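Local coordinates for protein putative aldo/keto reductase (Salmonella enterica subsp. enterica serovar Typhimurium, PDB 4R9O) that probably works as an NADP-dependent oxidoreductase of the aldo/keto reductase family, built on a TIM barrel, at residues C[139-150]-C[170-178]. Sequence-based numbering, arbitrary orientation.
Sequences ADDVAEAFQHLH and LLQSRLPFT
V142 against L171 and F146 against L175 form the apolar part of this contact, where helix 139-151 packs against the end of helix 165-173 and the loop after it. V142 CG1 sits 3.7 Å from L171 CD1, the two side chains crossing at about a right angle. L175 divides its methyls: CD2 rests on the backbone of A143, 3.8 Å from its CA, while CD1 reaches the edge of the F146 ring at CD1, 4.1 Å away. A139 CB lies on the aliphatic part of R174, 3.5 Å from CG.

Aromatic groups close the other end. F177 CE2 comes over one face of the H150 imidazole, the two planes inclined at 44°, and F146 CB lies at the edge of the F177 ring, near its plane and closest to CZ. F158 on strand 155-161 stacks on F146 and also meets F177.

The polar link is the salt bridge between D140 and R174. A bend at chi2 (-55°) carries R174 NE to 2.9 Å from D140 OD1, but the N-H points poorly, at 123°, making the hydrogen bond weak. The strongest polar partner of R174 is the backbone oxygen of Q203 of the second subunit, bound by NH2; NH1 also bonds to the backbone oxygen of Q204 there, and R206 of that subunit pairs with D140 OD2.

Two neighbouring outer helices of the TIM barrel are thus joined through a greasy seam, while the D140-R174 pair at its polar end is shared with the second subunit, its charges probably balanced across the interface as well as within the chain.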
# COMPACT_ATOMS: atom_id res chain seq x y z
N ALA C 139 6.79 17.38 -24.64
CA ALA C 139 7.82 16.66 -25.39
C ALA C 139 8.24 17.38 -26.68
O ALA C 139 9.40 17.29 -27.09
CB ALA C 139 7.35 15.24 -25.70
N ASP C 140 7.30 18.10 -27.30
CA ASP C 140 7.58 18.91 -28.49
C ASP C 140 8.60 20.00 -28.19
O ASP C 140 9.46 20.32 -29.01
CB ASP C 140 6.31 19.60 -29.02
CG ASP C 140 5.39 18.65 -29.77
OD1 ASP C 140 5.80 17.52 -30.10
OD2 ASP C 140 4.24 19.08 -30.06
N ASP C 141 8.47 20.59 -27.00
CA ASP C 141 9.36 21.66 -26.56
C ASP C 141 10.77 21.14 -26.30
O ASP C 141 11.75 21.77 -26.70
CB ASP C 141 8.80 22.31 -25.31
CG ASP C 141 7.63 23.22 -25.60
OD1 ASP C 141 7.36 23.52 -26.79
OD2 ASP C 141 6.99 23.66 -24.62
N VAL C 142 10.86 20.00 -25.62
CA VAL C 142 12.14 19.35 -25.38
C VAL C 142 12.80 18.98 -26.71
O VAL C 142 13.98 19.24 -26.91
CB VAL C 142 11.99 18.09 -24.50
CG1 VAL C 142 13.34 17.38 -24.29
CG2 VAL C 142 11.34 18.46 -23.17
N ALA C 143 12.01 18.41 -27.62
CA ALA C 143 12.50 18.05 -28.95
C ALA C 143 13.04 19.28 -29.69
O ALA C 143 14.07 19.18 -30.34
CB ALA C 143 11.40 17.39 -29.78
N GLU C 144 12.35 20.41 -29.62
CA GLU C 144 12.85 21.62 -30.26
C GLU C 144 14.23 21.98 -29.69
O GLU C 144 15.16 22.24 -30.44
CB GLU C 144 11.90 22.80 -30.08
CG GLU C 144 10.62 22.73 -30.91
CD GLU C 144 9.72 23.94 -30.71
OE1 GLU C 144 8.48 23.76 -30.66
OE2 GLU C 144 10.24 25.08 -30.62
N ALA C 145 14.35 21.96 -28.37
CA ALA C 145 15.61 22.30 -27.72
C ALA C 145 16.71 21.33 -28.16
O ALA C 145 17.79 21.76 -28.59
CB ALA C 145 15.47 22.30 -26.21
N PHE C 146 16.43 20.04 -28.06
CA PHE C 146 17.39 19.01 -28.45
C PHE C 146 17.79 19.17 -29.92
O PHE C 146 18.97 19.07 -30.25
CB PHE C 146 16.83 17.60 -28.21
CG PHE C 146 16.83 17.17 -26.76
CD1 PHE C 146 16.47 15.88 -26.42
CD2 PHE C 146 17.18 18.05 -25.75
CE1 PHE C 146 16.47 15.46 -25.09
CE2 PHE C 146 17.18 17.65 -24.42
CZ PHE C 146 16.82 16.34 -24.09
N GLN C 147 16.81 19.42 -30.79
CA GLN C 147 17.08 19.69 -32.21
C GLN C 147 18.06 20.84 -32.41
O GLN C 147 18.99 20.75 -33.21
CB GLN C 147 15.79 20.03 -32.98
CG GLN C 147 14.83 18.87 -33.22
CD GLN C 147 15.47 17.53 -32.99
OE1 GLN C 147 15.37 16.95 -31.91
NE2 GLN C 147 16.15 17.02 -34.01
N HIS C 148 17.82 21.93 -31.70
CA HIS C 148 18.67 23.09 -31.86
C HIS C 148 20.09 22.79 -31.39
O HIS C 148 21.06 23.14 -32.06
CB HIS C 148 18.11 24.28 -31.09
CG HIS C 148 19.01 25.47 -31.11
ND1 HIS C 148 19.77 25.85 -30.03
CD2 HIS C 148 19.31 26.35 -32.10
CE1 HIS C 148 20.47 26.93 -30.33
NE2 HIS C 148 20.22 27.24 -31.59
N LEU C 149 20.21 22.16 -30.24
CA LEU C 149 21.51 21.85 -29.65
C LEU C 149 22.29 20.85 -30.52
O LEU C 149 23.52 20.92 -30.63
CB LEU C 149 21.33 21.28 -28.23
CG LEU C 149 21.18 22.25 -27.05
CD1 LEU C 149 20.23 23.38 -27.36
CD2 LEU C 149 20.71 21.52 -25.81
N HIS C 150 21.56 19.92 -31.13
CA HIS C 150 22.17 18.95 -32.03
C HIS C 150 22.60 19.60 -33.35
O HIS C 150 23.70 19.33 -33.85
CB HIS C 150 21.20 17.80 -32.30
CG HIS C 150 21.79 16.68 -33.10
ND1 HIS C 150 22.61 15.72 -32.55
CD2 HIS C 150 21.68 16.37 -34.42
CE1 HIS C 150 22.97 14.87 -33.49
NE2 HIS C 150 22.42 15.24 -34.63
N LEU C 170 7.04 8.65 -24.72
CA LEU C 170 6.52 9.97 -25.07
C LEU C 170 7.62 10.85 -25.68
O LEU C 170 7.46 11.40 -26.77
CB LEU C 170 5.93 10.65 -23.83
CG LEU C 170 5.66 12.16 -23.96
CD1 LEU C 170 4.70 12.44 -25.14
CD2 LEU C 170 5.12 12.72 -22.65
N LEU C 171 8.74 10.98 -24.97
CA LEU C 171 9.79 11.87 -25.45
C LEU C 171 10.38 11.30 -26.72
O LEU C 171 10.59 12.04 -27.68
CB LEU C 171 10.88 12.08 -24.39
CG LEU C 171 11.99 13.07 -24.74
CD1 LEU C 171 11.44 14.41 -25.24
CD2 LEU C 171 12.88 13.31 -23.53
N GLN C 172 10.61 9.99 -26.75
CA GLN C 172 11.23 9.35 -27.91
C GLN C 172 10.43 9.59 -29.19
O GLN C 172 11.01 9.77 -30.26
CB GLN C 172 11.40 7.85 -27.69
CG GLN C 172 12.08 7.13 -28.86
CD GLN C 172 13.52 7.60 -29.09
OE1 GLN C 172 14.45 7.10 -28.46
NE2 GLN C 172 13.71 8.54 -30.00
N SER C 173 9.10 9.58 -29.07
CA SER C 173 8.22 9.74 -30.23
C SER C 173 8.51 11.04 -30.99
O SER C 173 8.29 11.10 -32.20
CB SER C 173 6.74 9.71 -29.82
OG SER C 173 6.38 10.79 -28.97
N ARG C 174 9.03 12.04 -30.30
CA ARG C 174 9.25 13.34 -30.91
C ARG C 174 10.64 13.49 -31.54
O ARG C 174 10.89 14.45 -32.25
CB ARG C 174 9.05 14.45 -29.88
CG ARG C 174 7.72 14.37 -29.10
CD ARG C 174 6.54 14.35 -30.04
NE ARG C 174 5.29 14.76 -29.41
CZ ARG C 174 4.20 14.00 -29.33
NH1 ARG C 174 4.21 12.78 -29.84
NH2 ARG C 174 3.11 14.47 -28.76
N LEU C 175 11.53 12.54 -31.27
CA LEU C 175 12.93 12.69 -31.65
C LEU C 175 13.33 11.88 -32.88
O LEU C 175 12.95 10.73 -33.03
CB LEU C 175 13.83 12.32 -30.47
CG LEU C 175 13.65 13.23 -29.26
CD1 LEU C 175 14.40 12.71 -28.04
CD2 LEU C 175 14.10 14.65 -29.59
N PRO C 176 14.12 12.50 -33.77
CA PRO C 176 14.62 11.82 -34.97
C PRO C 176 15.84 10.94 -34.66
O PRO C 176 16.27 10.17 -35.52
CB PRO C 176 15.00 12.98 -35.89
CG PRO C 176 15.36 14.09 -34.96
CD PRO C 176 14.45 13.94 -33.77
N PHE C 177 16.37 11.05 -33.45
CA PHE C 177 17.48 10.20 -33.02
C PHE C 177 17.13 9.44 -31.74
O PHE C 177 16.29 9.88 -30.95
CB PHE C 177 18.75 11.03 -32.81
CG PHE C 177 18.49 12.40 -32.27
CD1 PHE C 177 18.03 12.58 -30.97
CD2 PHE C 177 18.70 13.52 -33.05
CE1 PHE C 177 17.78 13.84 -30.47
CE2 PHE C 177 18.47 14.79 -32.56
CZ PHE C 177 18.00 14.95 -31.26
N THR C 178 17.78 8.29 -31.53
CA THR C 178 17.51 7.44 -30.38
C THR C 178 17.99 8.05 -29.07
O THR C 178 19.14 8.49 -28.97
CB THR C 178 18.19 6.08 -30.54
OG1 THR C 178 17.90 5.56 -31.84
CG2 THR C 178 17.72 5.11 -29.45
O HOH W 1 4.16 16.97 -27.24